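Transcriptional regulator, PadR family (Bacillus cereus, PDB 4ESB) regulates transcription as a PadR-family DNA-binding protein with a winged helix-turn-helix fold, associating as a two-fold symmetric pair. Local coordinates at the interface of chains A and B. Coordinates in Å, arbitrary orientation; residue numbers count along the deposited sequence, not the author numbering. Chains: chain A/B, Transcriptional regulator, PadR family.

Contact 1 and contact 2 are neighbouring parts of one two-fold symmetric interface, with the centres of their C-alpha atoms about 12 Å apart. Helix 78-101 serves both: its C-terminal end in chain B docks into chain A in contact 1, and its middle in chain A meets the N-terminal segment and the same helix of chain B in contact 2. A:Phe87 takes part in each, coming near B:Leu102 in one and the poorly ordered B:Met5 in the other. Because every contact has a twin with the chains exchanged, the long helices are held at their ends and near the axis, which suits the dimer expected of a PadR regulator.

Contact 1: the interface of chains A and B. Residues chain A 9, 13, 16-17, 35, 37, 87; chain B 97-98, 101-102.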
loop_
_atom_site.group_PDB
_atom_site.type_symbol
_atom_site.label_atom_id
_atom_site.label_comp_id
_atom_site.label_asym_id
_atom_site.label_seq_id
_atom_site.Cartn_x
_atom_site.Cartn_y
_atom_site.Cartn_z
ATOM N N VAL A 9 -3.480 -1.326 -4.032
ATOM C CA VAL A 9 -3.972 -2.634 -3.614
ATOM C C VAL A 9 -5.254 -3.054 -4.334
ATOM O O VAL A 9 -5.822 -4.103 -4.034
ATOM C CB VAL A 9 -4.268 -2.641 -2.104
ATOM C CG1 VAL A 9 -3.024 -2.258 -1.316
ATOM C CG2 VAL A 9 -5.418 -1.693 -1.788
ATOM N N CYS A 13 -7.195 -6.807 -4.765
ATOM C CA CYS A 13 -8.515 -7.031 -4.183
ATOM C C CYS A 13 -9.502 -7.469 -5.258
ATOM O O CYS A 13 -10.431 -8.227 -4.993
ATOM C CB CYS A 13 -9.014 -5.767 -3.485
ATOM S SG CYS A 13 -8.090 -5.366 -1.981
ATOM N N TYR A 16 -8.742 -11.094 -5.746
ATOM C CA TYR A 16 -9.314 -11.854 -4.641
ATOM C C TYR A 16 -10.792 -12.112 -4.881
ATOM O O TYR A 16 -11.261 -13.244 -4.786
ATOM C CB TYR A 16 -9.149 -11.124 -3.310
ATOM C CG TYR A 16 -9.792 -11.883 -2.174
ATOM C CD1 TYR A 16 -9.186 -13.012 -1.640
ATOM C CD2 TYR A 16 -11.018 -11.488 -1.654
ATOM C CE1 TYR A 16 -9.774 -13.720 -0.611
ATOM C CE2 TYR A 16 -11.614 -12.189 -0.623
ATOM C CZ TYR A 16 -10.988 -13.304 -0.106
ATOM O OH TYR A 16 -11.578 -14.005 0.918
ATOM N N ILE A 17 -11.520 -11.045 -5.189
ATOM C CA ILE A 17 -12.962 -11.126 -5.377
ATOM C C ILE A 17 -13.312 -12.059 -6.529
ATOM O O ILE A 17 -14.168 -12.933 -6.386
ATOM C CB ILE A 17 -13.565 -9.730 -5.624
ATOM C CG1 ILE A 17 -13.639 -8.958 -4.305
ATOM C CG2 ILE A 17 -14.952 -9.843 -6.241
ATOM C CD1 ILE A 17 -13.732 -7.458 -4.470
ATOM N N HIS A 35 -17.523 -2.910 -0.004
ATOM C CA HIS A 35 -16.430 -3.341 0.865
ATOM C C HIS A 35 -15.468 -2.193 1.162
ATOM O O HIS A 35 -14.418 -2.401 1.768
ATOM C CB HIS A 35 -15.681 -4.537 0.270
ATOM C CG HIS A 35 -16.375 -5.847 0.488
ATOM N ND1 HIS A 35 -16.102 -6.662 1.566
ATOM C CD2 HIS A 35 -17.337 -6.474 -0.227
ATOM C CE1 HIS A 35 -16.863 -7.740 1.501
ATOM N NE2 HIS A 35 -17.621 -7.652 0.425
ATOM N N PHE A 37 -14.320 0.491 -1.125
ATOM C CA PHE A 37 -13.687 1.237 -2.211
ATOM C C PHE A 37 -14.718 2.183 -2.816
ATOM O O PHE A 37 -15.197 1.968 -3.928
ATOM C CB PHE A 37 -13.149 0.298 -3.291
ATOM C CG PHE A 37 -12.015 -0.575 -2.834
ATOM C CD1 PHE A 37 -12.258 -1.740 -2.120
ATOM C CD2 PHE A 37 -10.705 -0.240 -3.132
ATOM C CE1 PHE A 37 -11.214 -2.548 -1.705
ATOM C CE2 PHE A 37 -9.656 -1.045 -2.720
ATOM C CZ PHE A 37 -9.911 -2.199 -2.006
ATOM N N PHE A 87 0.310 -11.357 -3.711
ATOM C CA PHE A 87 -0.303 -10.178 -3.104
ATOM C C PHE A 87 -0.688 -10.423 -1.647
ATOM O O PHE A 87 -0.454 -9.575 -0.787
ATOM C CB PHE A 87 -1.536 -9.737 -3.896
ATOM C CG PHE A 87 -2.349 -8.681 -3.204
ATOM C CD1 PHE A 87 -1.908 -7.368 -3.164
ATOM C CD2 PHE A 87 -3.549 -8.999 -2.590
ATOM C CE1 PHE A 87 -2.647 -6.393 -2.527
ATOM C CE2 PHE A 87 -4.295 -8.027 -1.949
ATOM C CZ PHE A 87 -3.844 -6.722 -1.918
ATOM N N THR B 97 -10.049 -1.631 4.894
ATOM C CA THR B 97 -10.740 -2.088 3.691
ATOM C C THR B 97 -10.189 -3.420 3.181
ATOM O O THR B 97 -10.943 -4.363 2.944
ATOM C CB THR B 97 -10.643 -1.031 2.572
ATOM O OG1 THR B 97 -11.333 0.159 2.975
ATOM C CG2 THR B 97 -11.252 -1.547 1.278
ATOM N N VAL B 98 -8.873 -3.493 3.011
ATOM C CA VAL B 98 -8.238 -4.700 2.489
ATOM C C VAL B 98 -8.315 -5.865 3.479
ATOM O O VAL B 98 -8.603 -6.998 3.094
ATOM C CB VAL B 98 -6.761 -4.442 2.116
ATOM C CG1 VAL B 98 -6.046 -5.754 1.803
ATOM C CG2 VAL B 98 -6.669 -3.493 0.932
ATOM N N LEU B 101 -11.749 -7.434 3.657
ATOM C CA LEU B 101 -12.040 -8.157 2.427
ATOM C C LEU B 101 -11.398 -9.542 2.402
ATOM O O LEU B 101 -12.055 -10.534 2.092
ATOM C CB LEU B 101 -11.559 -7.359 1.215
ATOM C CG LEU B 101 -11.842 -8.025 -0.133
ATOM C CD1 LEU B 101 -13.338 -8.217 -0.324
ATOM C CD2 LEU B 101 -11.253 -7.211 -1.274
ATOM N N LEU B 102 -10.112 -9.603 2.732
ATOM C CA LEU B 102 -9.344 -10.841 2.615
ATOM C C LEU B 102 -9.700 -11.891 3.669
ATOM O O LEU B 102 -8.960 -12.858 3.859
ATOM C CB LEU B 102 -7.844 -10.536 2.683
ATOM C CG LEU B 102 -7.281 -9.695 1.536
ATOM C CD1 LEU B 102 -5.777 -9.510 1.685
ATOM C CD2 LEU B 102 -7.609 -10.328 0.194
HETATM O O HOH W 1 -13.660 -4.521 3.239
#
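B:Leu101, at the C-terminal end of helix 78-101, drives its side chain into a pocket of chain A lined by A:Cys13, A:Tyr16 and A:Ile17 of helix 10-20 and by A:His35 from the loop after helix 25-34. It buries 108 Å² there, far more than any neighbour in the patch. Its CG lies anti to the backbone N (chi1 -179°), carried outward from the helix, and there the chain branches. CD2 goes to helix 10-20, 3.5 Å from CB of A:Cys13, and also reaches the sulfur of that cysteine and CD1 of A:Ile17. CD1 instead settles over one face of the A:His35 imidazole, 3.9 Å from the ring centroid and displaced towards the rim. One leucine thus bridges two separate elements of the partner.

A:Tyr16, with 46 Å² hidden, slides past B:Leu101 in the opposite direction, its CD2 3.9 Å from the leucine CG. B:Leu102 places CD2 over a face of the phenol ring, 3.8 Å from its centroid and on the CG and CD1 side; its other methyl, CD1, points towards A:Phe87. The tyrosine is therefore packed against the last residue of the helix and the one that follows it.

One turn earlier, B:Val98 turns CG2 towards A:Val9, the two CG2 methyls meeting at 3.5 Å, and the same methyl touches SG of A:Cys13. B:Thr97 sets its methyl above the ring of A:Phe37, towards the CE1 rim, although the model is too tight there to judge the fit. This largely apolar docking probably helps hold the PadR dimer. It has a polar margin beside A:His35, which buries 45 Å². A water in the plane of its imidazole, at the edge, links the two backbones: it lies 2.7 Å from O of A:His35 and 2.7 Å from the carbonyl O of B:Thr97.

Contact 2: the interface of chains A and B. Residues chain A 87, 90-91, 94-95; chain B 5, 9, 91.
Helix 78-101 of chain A runs beside the N-terminal segment of chain B, where B:Met5 and B:Val9 precede helix 10-20, and meets helix 78-101 of chain B through B:Trp91. B:Met5 buries 76 Å², but it is poorly ordered, and its contacts are correspondingly less certain. As modelled, its chain leaves the backbone extended and bends at the thioether (chi3 -49°), laying the terminal methyl along the chain A helix. SD lies 3.8 Å from CG1 of A:Val94 and approaches CE3 of A:Trp91, while CE turns back towards A:Phe87, 3.9 Å from CD1 at the ring rim and near CE1. The methionine thus spans residues two turns apart on one helix, with A:Ser90 flanking its methyl.

A:Val94 divides its methyls between two partners. With CG2 anti to the backbone N and CG1 placed between N and the carbonyl carbon (chi1 62°), CG1 faces the methionine sulfur and CG2 reaches B:Val9, whose own CG2 is 3.7 Å away. The two valines approach at a slant.

The equivalent tryptophans come from opposite directions and meet through the outer corners of their six-membered rings, CH2 of A:Trp91 lying 3.9 Å from CH2 of B:Trp91. Their CZ3 atoms lie close by, so the contact joins the rims of the indoles, with the planes inclined at about 34° instead of stacked face to face, and the pyrrole nitrogens on the far sides. A:Ser95 lies next to both rings: its CB is over a face of A:Trp91 in its own chain, and its CA sits at the edge of the B:Trp91 ring, in plane, 3.9 Å from CH2. This meeting of like residues marks the neighbourhood of the two-fold axis. By joining the long helices and covering one with the partner's N-terminal segment, the site probably helps set how the two DNA-binding halves are held relative to each other.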
loop_
_atom_site.group_PDB
_atom_site.type_symbol
_atom_site.label_atom_id
_atom_site.label_comp_id
_atom_site.label_asym_id
_atom_site.label_seq_id
_atom_site.Cartn_x
_atom_site.Cartn_y
_atom_site.Cartn_z
ATOM N N PHE A 87 0.310 -11.357 -3.711
ATOM C CA PHE A 87 -0.303 -10.178 -3.104
ATOM C C PHE A 87 -0.688 -10.423 -1.647
ATOM O O PHE A 87 -0.454 -9.575 -0.787
ATOM C CB PHE A 87 -1.536 -9.737 -3.896
ATOM C CG PHE A 87 -2.349 -8.681 -3.204
ATOM C CD1 PHE A 87 -1.908 -7.368 -3.164
ATOM C CD2 PHE A 87 -3.549 -8.999 -2.590
ATOM C CE1 PHE A 87 -2.647 -6.393 -2.527
ATOM C CE2 PHE A 87 -4.295 -8.027 -1.949
ATOM C CZ PHE A 87 -3.844 -6.722 -1.918
ATOM N N SER A 90 2.619 -10.437 0.418
ATOM C CA SER A 90 3.141 -9.083 0.544
ATOM C C SER A 90 2.258 -8.257 1.473
ATOM O O SER A 90 2.761 -7.559 2.352
ATOM C CB SER A 90 3.220 -8.399 -0.824
ATOM O OG SER A 90 3.869 -9.218 -1.780
ATOM N N TRP A 91 0.943 -8.343 1.287
ATOM C CA TRP A 91 0.022 -7.510 2.053
ATOM C C TRP A 91 0.077 -7.777 3.554
ATOM O O TRP A 91 0.052 -6.846 4.355
ATOM C CB TRP A 91 -1.422 -7.680 1.590
ATOM C CG TRP A 91 -2.343 -7.028 2.556
ATOM C CD1 TRP A 91 -3.146 -7.642 3.472
ATOM C CD2 TRP A 91 -2.517 -5.621 2.746
ATOM N NE1 TRP A 91 -3.824 -6.702 4.209
ATOM C CE2 TRP A 91 -3.454 -5.451 3.782
ATOM C CE3 TRP A 91 -1.975 -4.487 2.132
ATOM C CZ2 TRP A 91 -3.865 -4.195 4.220
ATOM C CZ3 TRP A 91 -2.384 -3.239 2.565
ATOM C CH2 TRP A 91 -3.320 -3.102 3.599
ATOM N N VAL A 94 3.434 -6.225 4.917
ATOM C CA VAL A 94 3.385 -4.772 5.034
ATOM C C VAL A 94 2.349 -4.317 6.062
ATOM O O VAL A 94 2.597 -3.397 6.839
ATOM C CB VAL A 94 3.071 -4.115 3.673
ATOM C CG1 VAL A 94 1.701 -4.548 3.167
ATOM C CG2 VAL A 94 3.147 -2.601 3.778
ATOM N N SER A 95 1.187 -4.961 6.059
ATOM C CA SER A 95 0.128 -4.635 7.004
ATOM C C SER A 95 0.644 -4.764 8.431
ATOM O O SER A 95 0.498 -3.851 9.243
ATOM C CB SER A 95 -1.072 -5.559 6.790
ATOM O OG SER A 95 -2.036 -5.408 7.819
ATOM N N MET B 5 5.794 -3.245 -2.565
ATOM C CA MET B 5 4.741 -2.505 -1.883
ATOM C C MET B 5 5.273 -1.852 -0.611
ATOM O O MET B 5 4.804 -0.788 -0.203
ATOM C CB MET B 5 3.591 -3.455 -1.554
ATOM C CG MET B 5 2.354 -2.796 -0.971
ATOM S SD MET B 5 1.086 -4.018 -0.574
ATOM C CE MET B 5 1.028 -4.955 -2.095
ATOM N N VAL B 9 4.672 2.569 1.303
ATOM C CA VAL B 9 4.397 3.077 2.642
ATOM C C VAL B 9 5.659 3.476 3.407
ATOM O O VAL B 9 5.586 3.857 4.574
ATOM C CB VAL B 9 3.666 2.013 3.481
ATOM C CG1 VAL B 9 2.378 1.585 2.794
ATOM C CG2 VAL B 9 4.575 0.814 3.718
ATOM N N TRP B 91 -3.864 5.299 5.399
ATOM C CA TRP B 91 -3.435 3.952 5.762
ATOM C C TRP B 91 -4.490 3.178 6.547
ATOM O O TRP B 91 -4.707 1.993 6.301
ATOM C CB TRP B 91 -2.145 3.963 6.575
ATOM C CG TRP B 91 -1.893 2.612 7.142
ATOM C CD1 TRP B 91 -2.056 2.219 8.438
ATOM C CD2 TRP B 91 -1.485 1.449 6.416
ATOM N NE1 TRP B 91 -1.757 0.885 8.567
ATOM C CE2 TRP B 91 -1.403 0.388 7.337
ATOM C CE3 TRP B 91 -1.173 1.206 5.075
ATOM C CZ2 TRP B 91 -1.020 -0.898 6.964
ATOM C CZ3 TRP B 91 -0.791 -0.071 4.703
ATOM C CH2 TRP B 91 -0.717 -1.107 5.644
#